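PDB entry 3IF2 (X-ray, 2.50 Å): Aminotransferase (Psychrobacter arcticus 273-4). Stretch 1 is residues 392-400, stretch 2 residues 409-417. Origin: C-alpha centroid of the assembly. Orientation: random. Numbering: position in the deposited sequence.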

# COMPACT_ATOMS: atom_id res chain seq x y z
N LEU A 392 26.85 12.02 -3.27
CA LEU A 392 26.21 10.72 -3.10
C LEU A 392 25.82 10.08 -4.41
O LEU A 392 25.08 10.68 -5.17
CB LEU A 392 25.00 10.82 -2.17
CG LEU A 392 25.32 10.79 -0.66
CD1 LEU A 392 26.14 12.00 -0.21
CD2 LEU A 392 24.03 10.70 0.15
N ILE A 393 26.32 8.88 -4.67
CA ILE A 393 25.97 8.05 -5.82
C ILE A 393 25.56 6.68 -5.25
O ILE A 393 25.50 6.54 -4.04
CB ILE A 393 27.14 8.01 -6.87
CG1 ILE A 393 28.48 7.50 -6.30
CG2 ILE A 393 27.38 9.42 -7.41
CD1 ILE A 393 28.53 6.03 -5.94
N VAL A 394 25.24 5.70 -6.08
CA VAL A 394 24.91 4.34 -5.60
C VAL A 394 25.95 3.34 -6.15
O VAL A 394 26.20 3.31 -7.36
CB VAL A 394 23.48 3.92 -5.98
CG1 VAL A 394 23.09 2.65 -5.23
CG2 VAL A 394 22.48 5.03 -5.61
N PRO A 395 26.57 2.51 -5.26
CA PRO A 395 27.56 1.52 -5.73
C PRO A 395 26.88 0.32 -6.41
O PRO A 395 25.74 -0.02 -6.07
CB PRO A 395 28.30 1.11 -4.46
CG PRO A 395 27.30 1.23 -3.39
CD PRO A 395 26.32 2.35 -3.81
N SER A 396 27.57 -0.28 -7.36
CA SER A 396 27.04 -1.40 -8.15
C SER A 396 26.75 -2.73 -7.45
O SER A 396 25.90 -3.48 -7.93
CB SER A 396 28.00 -1.70 -9.31
OG SER A 396 29.37 -1.84 -8.89
N GLU A 397 27.41 -3.02 -6.33
CA GLU A 397 27.22 -4.32 -5.69
C GLU A 397 25.80 -4.66 -5.21
O GLU A 397 25.53 -5.82 -4.94
CB GLU A 397 28.26 -4.57 -4.60
CG GLU A 397 28.14 -3.77 -3.32
CD GLU A 397 29.20 -4.20 -2.31
OE1 GLU A 397 30.39 -3.83 -2.49
OE2 GLU A 397 28.83 -4.93 -1.35
N TYR A 398 24.90 -3.67 -5.13
CA TYR A 398 23.50 -3.89 -4.71
C TYR A 398 22.51 -4.13 -5.85
O TYR A 398 21.32 -4.36 -5.58
CB TYR A 398 23.02 -2.73 -3.82
CG TYR A 398 23.91 -2.49 -2.62
CD1 TYR A 398 24.14 -3.52 -1.68
CD2 TYR A 398 24.54 -1.25 -2.41
CE1 TYR A 398 24.99 -3.33 -0.56
CE2 TYR A 398 25.39 -1.04 -1.28
CZ TYR A 398 25.60 -2.09 -0.37
OH TYR A 398 26.42 -1.89 0.72
N PHE A 399 22.97 -4.11 -7.10
CA PHE A 399 22.10 -4.27 -8.28
C PHE A 399 22.19 -5.64 -8.94
O PHE A 399 21.89 -5.77 -10.12
CB PHE A 399 22.38 -3.14 -9.30
CG PHE A 399 22.04 -1.76 -8.80
CD1 PHE A 399 20.78 -1.23 -8.99
CD2 PHE A 399 23.00 -1.00 -8.17
CE1 PHE A 399 20.45 0.06 -8.54
CE2 PHE A 399 22.70 0.29 -7.72
CZ PHE A 399 21.41 0.83 -7.91
N PHE A 400 22.55 -6.67 -8.19
CA PHE A 400 22.65 -8.03 -8.69
C PHE A 400 21.88 -8.93 -7.72
O PHE A 400 22.48 -9.58 -6.88
CB PHE A 400 24.12 -8.45 -8.81
CG PHE A 400 24.93 -7.63 -9.79
CD1 PHE A 400 25.56 -6.45 -9.39
CD2 PHE A 400 25.07 -8.04 -11.11
CE1 PHE A 400 26.33 -5.69 -10.31
CE2 PHE A 400 25.83 -7.30 -12.02
CZ PHE A 400 26.46 -6.12 -11.62
N GLN A 409 34.19 -9.28 -9.81
CA GLN A 409 34.93 -8.04 -10.11
C GLN A 409 34.03 -6.94 -10.68
O GLN A 409 33.98 -5.84 -10.15
CB GLN A 409 36.10 -8.32 -11.08
CG GLN A 409 36.93 -7.10 -11.53
CD GLN A 409 38.07 -7.43 -12.49
OE1 GLN A 409 38.60 -8.54 -12.49
NE2 GLN A 409 38.48 -6.45 -13.30
N HIS A 410 33.30 -7.28 -11.74
CA HIS A 410 32.43 -6.32 -12.42
C HIS A 410 31.40 -5.67 -11.48
O HIS A 410 31.15 -4.47 -11.60
CB HIS A 410 31.74 -6.97 -13.62
CG HIS A 410 31.05 -5.98 -14.51
ND1 HIS A 410 31.73 -5.13 -15.36
CD2 HIS A 410 29.73 -5.71 -14.69
CE1 HIS A 410 30.86 -4.39 -16.02
NE2 HIS A 410 29.64 -4.73 -15.63
N ALA A 411 30.85 -6.44 -10.54
CA ALA A 411 29.90 -5.92 -9.53
C ALA A 411 30.52 -4.93 -8.52
O ALA A 411 29.78 -4.28 -7.79
CB ALA A 411 29.19 -7.09 -8.79
N HIS A 412 31.85 -4.83 -8.47
CA HIS A 412 32.55 -3.88 -7.61
C HIS A 412 33.21 -2.73 -8.39
O HIS A 412 33.96 -1.93 -7.79
CB HIS A 412 33.61 -4.61 -6.77
CG HIS A 412 33.03 -5.60 -5.81
ND1 HIS A 412 32.23 -5.22 -4.76
CD2 HIS A 412 33.13 -6.95 -5.76
CE1 HIS A 412 31.86 -6.30 -4.09
NE2 HIS A 412 32.39 -7.36 -4.67
N GLU A 413 32.92 -2.61 -9.69
CA GLU A 413 33.54 -1.59 -10.58
C GLU A 413 32.60 -0.54 -11.17
O GLU A 413 33.05 0.31 -11.91
CB GLU A 413 34.35 -2.29 -11.69
CG GLU A 413 35.63 -2.94 -11.18
CD GLU A 413 36.49 -3.55 -12.28
OE1 GLU A 413 36.02 -3.67 -13.44
OE2 GLU A 413 37.65 -3.93 -11.96
N CYS A 414 31.31 -0.55 -10.81
CA CYS A 414 30.38 0.43 -11.36
C CYS A 414 29.65 1.28 -10.34
O CYS A 414 29.66 0.97 -9.14
CB CYS A 414 29.39 -0.27 -12.29
SG CYS A 414 30.22 -1.20 -13.55
N ILE A 415 29.10 2.41 -10.81
CA ILE A 415 28.23 3.27 -10.00
C ILE A 415 27.00 3.71 -10.81
O ILE A 415 27.06 3.80 -12.03
CB ILE A 415 28.97 4.50 -9.34
CG1 ILE A 415 29.36 5.59 -10.36
CG2 ILE A 415 30.20 4.03 -8.51
CD1 ILE A 415 30.15 6.76 -9.73
N ARG A 416 25.87 3.92 -10.11
CA ARG A 416 24.66 4.51 -10.72
C ARG A 416 24.64 6.00 -10.30
O ARG A 416 24.88 6.33 -9.12
CB ARG A 416 23.37 3.83 -10.25
CG ARG A 416 22.16 4.20 -11.07
CD ARG A 416 20.88 3.78 -10.39
NE ARG A 416 20.58 4.56 -9.20
CZ ARG A 416 19.56 4.32 -8.37
NH1 ARG A 416 18.69 3.33 -8.58
NH2 ARG A 416 19.40 5.12 -7.32
N MSE A 417 24.37 6.86 -11.28
CA MSE A 417 24.32 8.32 -11.11
C MSE A 417 23.01 8.85 -11.66
O MSE A 417 22.66 8.53 -12.79
CB MSE A 417 25.47 8.95 -11.90
CG MSE A 417 25.62 10.45 -11.70
SE MSE A 417 27.06 11.17 -12.75
CE MSE A 417 26.26 10.86 -14.46

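The strongest polar contacts are backbone pairings. R416 N donates to V394 O at 2.8 Å with an N-H...O angle of 167°, and V394 N donates to R416 O at 3.1 Å with an angle of 171°. Two nearly linear bonds between the same two residues are the signature of an antiparallel hydrogen-bonded pair, with the CA atoms of V394 and R416 5.1 Å apart. The neighbouring pair, P395 with I415, is the non-hydrogen-bonded type. Proline has no amide hydrogen to give, and this position in the ladder asks for none from it; P395 CA and I415 CA are 4.7 Å apart. I415 CA also approaches V394 O at 3.3 Å, a CA-H...O contact with an angle of 129° at the hydrogen.

One residue on, S396 N donates to C414 O at 3.0 Å, though the angle of 140° is more bent than in the V394–R416 pair. The serine hydroxyl lies near the same carbonyl and one more: S396 OG is 2.8 Å from C414 O and 2.7 Å from A411 O. Its single proton can serve either carbonyl, and the geometry does not settle which. With chi1 at 50° (p), the short side chain reaches the point where the 3-10 segment of stretch 2 gives way to the strand, so one residue touches both elements. That turn is braced internally by H412 N to Q409 O at 2.9 Å and E413 N to H410 O at 3.2 Å. Proximity alone is insufficient evidence for a bond: E397 N is 3.1 Å from A411 O, but the angle is poor. Farther out, E397 OE1 approaches H412 ND1 at 3.2 Å, near the plane of the imidazole ring; although the CA-to-CB bond of H412 points away, its ring end comes nearer to stretch 1.

Side chains then fill the space around this ladder. V394 and R416 share one sheet face, where V394 CG2 lies 3.5 Å from R416 NH2. F399 joins them: its CE1 is 3.7 Å from R416 NH1, which lies at the edge of the phenyl ring, while F399 CZ sits over one face of the guanidinium. R416 has 98 Å² covered by stretch 1, the largest such area of any residue here. I393 CD1 meets I415 CG2 at 3.7 Å in an apolar contact. Near the 3-10 segment, F400 CE1 packs on A411 CB at 3.5 Å, approaching obliquely to the ring. Together the stretches bury 638 Å², summed over both sides.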